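GTP cyclohydrolase 1 type 2 homolog (PDB 3LNL) is of unknown function but forms a toroid-shaped homohexamer of the NIF3 family, capped by PII-like domains and carrying a dinuclear zinc centre. Local coordinates at residues B[329-332]-B[333-336]. The protein carries 2 engineered substitutions. Residues are numbered along the deposited sequence; the frame is centred on the assembly and turned at random.
Sequences NHYS and EYVM. With ZN (zinc ion), chain F; ZN (zinc ion), chain G.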
loop_
_atom_site.group_PDB
_atom_site.type_symbol
_atom_site.label_atom_id
_atom_site.label_comp_id
_atom_site.label_asym_id
_atom_site.label_seq_id
_atom_site.Cartn_x
_atom_site.Cartn_y
_atom_site.Cartn_z
ATOM N N ASN B 329 8.862 8.565 -32.233
ATOM C CA ASN B 329 7.713 9.305 -31.715
ATOM C C ASN B 329 6.531 8.385 -31.451
ATOM O O ASN B 329 6.365 7.327 -32.092
ATOM C CB ASN B 329 7.369 10.507 -32.611
ATOM C CG ASN B 329 8.579 11.434 -32.833
ATOM O OD1 ASN B 329 9.319 11.726 -31.887
ATOM N ND2 ASN B 329 8.842 11.793 -34.095
ATOM N N HIS B 330 5.779 8.709 -30.416
ATOM C CA HIS B 330 4.607 7.950 -30.043
ATOM C C HIS B 330 3.618 8.017 -31.204
ATOM O O HIS B 330 2.940 7.007 -31.502
ATOM C CB HIS B 330 4.028 8.615 -28.810
ATOM C CG HIS B 330 2.951 7.866 -28.087
ATOM N ND1 HIS B 330 2.893 7.842 -26.701
ATOM C CD2 HIS B 330 1.883 7.164 -28.527
ATOM C CE1 HIS B 330 1.803 7.179 -26.327
ATOM N NE2 HIS B 330 1.226 6.675 -27.409
ATOM N N TYR B 331 3.545 9.197 -31.856
ATOM C CA TYR B 331 2.654 9.375 -32.979
ATOM C C TYR B 331 2.806 8.328 -34.109
ATOM O O TYR B 331 1.842 8.094 -34.862
ATOM C CB TYR B 331 2.707 10.809 -33.555
ATOM C CG TYR B 331 1.624 11.037 -34.576
ATOM C CD1 TYR B 331 0.292 11.078 -34.175
ATOM C CD2 TYR B 331 1.913 11.073 -35.925
ATOM C CE1 TYR B 331 -0.744 11.171 -35.094
ATOM C CE2 TYR B 331 0.892 11.200 -36.872
ATOM C CZ TYR B 331 -0.459 11.230 -36.427
ATOM O OH TYR B 331 -1.477 11.357 -37.333
ATOM N N SER B 332 3.962 7.675 -34.222
ATOM C CA SER B 332 4.125 6.621 -35.186
ATOM C C SER B 332 3.193 5.422 -35.012
ATOM O O SER B 332 3.041 4.661 -35.948
ATOM C CB SER B 332 5.557 6.172 -35.320
ATOM O OG SER B 332 6.352 7.186 -35.908
ATOM N N GLU B 333 2.498 5.309 -33.888
ATOM C CA GLU B 333 1.357 4.381 -33.822
ATOM C C GLU B 333 0.249 4.655 -34.852
ATOM O O GLU B 333 -0.629 3.813 -35.050
ATOM C CB GLU B 333 0.770 4.365 -32.422
ATOM C CG GLU B 333 1.674 3.778 -31.388
ATOM C CD GLU B 333 0.941 3.493 -30.139
ATOM O OE1 GLU B 333 0.625 2.304 -29.918
ATOM O OE2 GLU B 333 0.601 4.456 -29.425
ATOM N N TYR B 334 0.303 5.802 -35.545
ATOM C CA TYR B 334 -0.728 6.117 -36.565
ATOM C C TYR B 334 -0.803 5.095 -37.669
ATOM O O TYR B 334 -1.800 5.045 -38.378
ATOM C CB TYR B 334 -0.513 7.513 -37.212
ATOM C CG TYR B 334 0.551 7.471 -38.281
ATOM C CD1 TYR B 334 0.208 7.169 -39.574
ATOM C CD2 TYR B 334 1.915 7.683 -37.985
ATOM C CE1 TYR B 334 1.161 7.071 -40.588
ATOM C CE2 TYR B 334 2.900 7.633 -39.021
ATOM C CZ TYR B 334 2.507 7.319 -40.309
ATOM O OH TYR B 334 3.406 7.198 -41.337
ATOM N N VAL B 335 0.228 4.253 -37.813
ATOM C CA VAL B 335 0.189 3.181 -38.798
ATOM C C VAL B 335 -0.978 2.251 -38.559
ATOM O O VAL B 335 -1.348 1.512 -39.453
ATOM C CB VAL B 335 1.537 2.312 -38.854
ATOM C CG1 VAL B 335 2.727 3.206 -39.254
ATOM C CG2 VAL B 335 1.803 1.602 -37.515
ATOM N N MET B 336 -1.555 2.216 -37.363
ATOM C CA MET B 336 -2.654 1.257 -37.151
ATOM C C MET B 336 -3.961 1.668 -37.847
ATOM O O MET B 336 -4.897 0.884 -37.902
ATOM C CB MET B 336 -2.886 0.890 -35.678
ATOM C CG MET B 336 -3.189 1.978 -34.692
ATOM S SD MET B 336 -4.609 3.063 -35.014
ATOM C CE MET B 336 -5.959 1.851 -34.853
HETATM ZN ZN ZN F . -0.148 4.810 -27.524
HETATM ZN ZN ZN G . -0.284 1.403 -28.427
HETATM O O HOH W 1 -0.864 5.450 -25.497
HETATM O O HOH W 2 1.480 3.901 -26.309
HETATM O O HOH W 3 -0.965 2.854 -27.090
HETATM O O HOH W 4 1.454 1.749 -27.137
#
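Y331 lays one face of its ring over CB of Y334, a CH-pi contact in which that carbon lies 4.2 Å from the Y331 ring centroid and 25° off the ring normal. The two rings lie within 17° of parallel but are displaced along their planes, so little of one faces the other. With CG set between its own backbone N and carbonyl carbon (chi1 80°), Y334 turns its ring edge to the Y331 carbonyl, CD2 standing 3.2 Å from O of Y331. The same oxygen accepts the N-H of Y334 at 2.8 Å.

One residue earlier, E333 N bonds to H330 O at 3.0 Å, the i to i+3 spacing of a 3-10 turn. This turn, between strand 325-327 and helix 336-350, brings two metal ligands side by side. H330 NE2 binds the zinc ion of chain F at 2.3 Å, and E333 OE2 binds the same ion at 2.1 Å; NE2 and OE2 are close because they share the metal, not through a hydrogen bond, and the imidazole and carboxylate planes are turned well away from each other. E333 OE1 binds the zinc ion of chain G at 2.0 Å, which makes the carboxylate a bridge, and water 3 coordinates both ions as a second bridge. H69 completes the first site, while H68 and D106 bind the second. D309 hydrogen-bonds to ND1 of H330, a second-shell contact that helps fix the ring's rotation. Held together by carboxylate and water, the metal pair would probably polarise the shared water; what the site acts on is not known from this geometry.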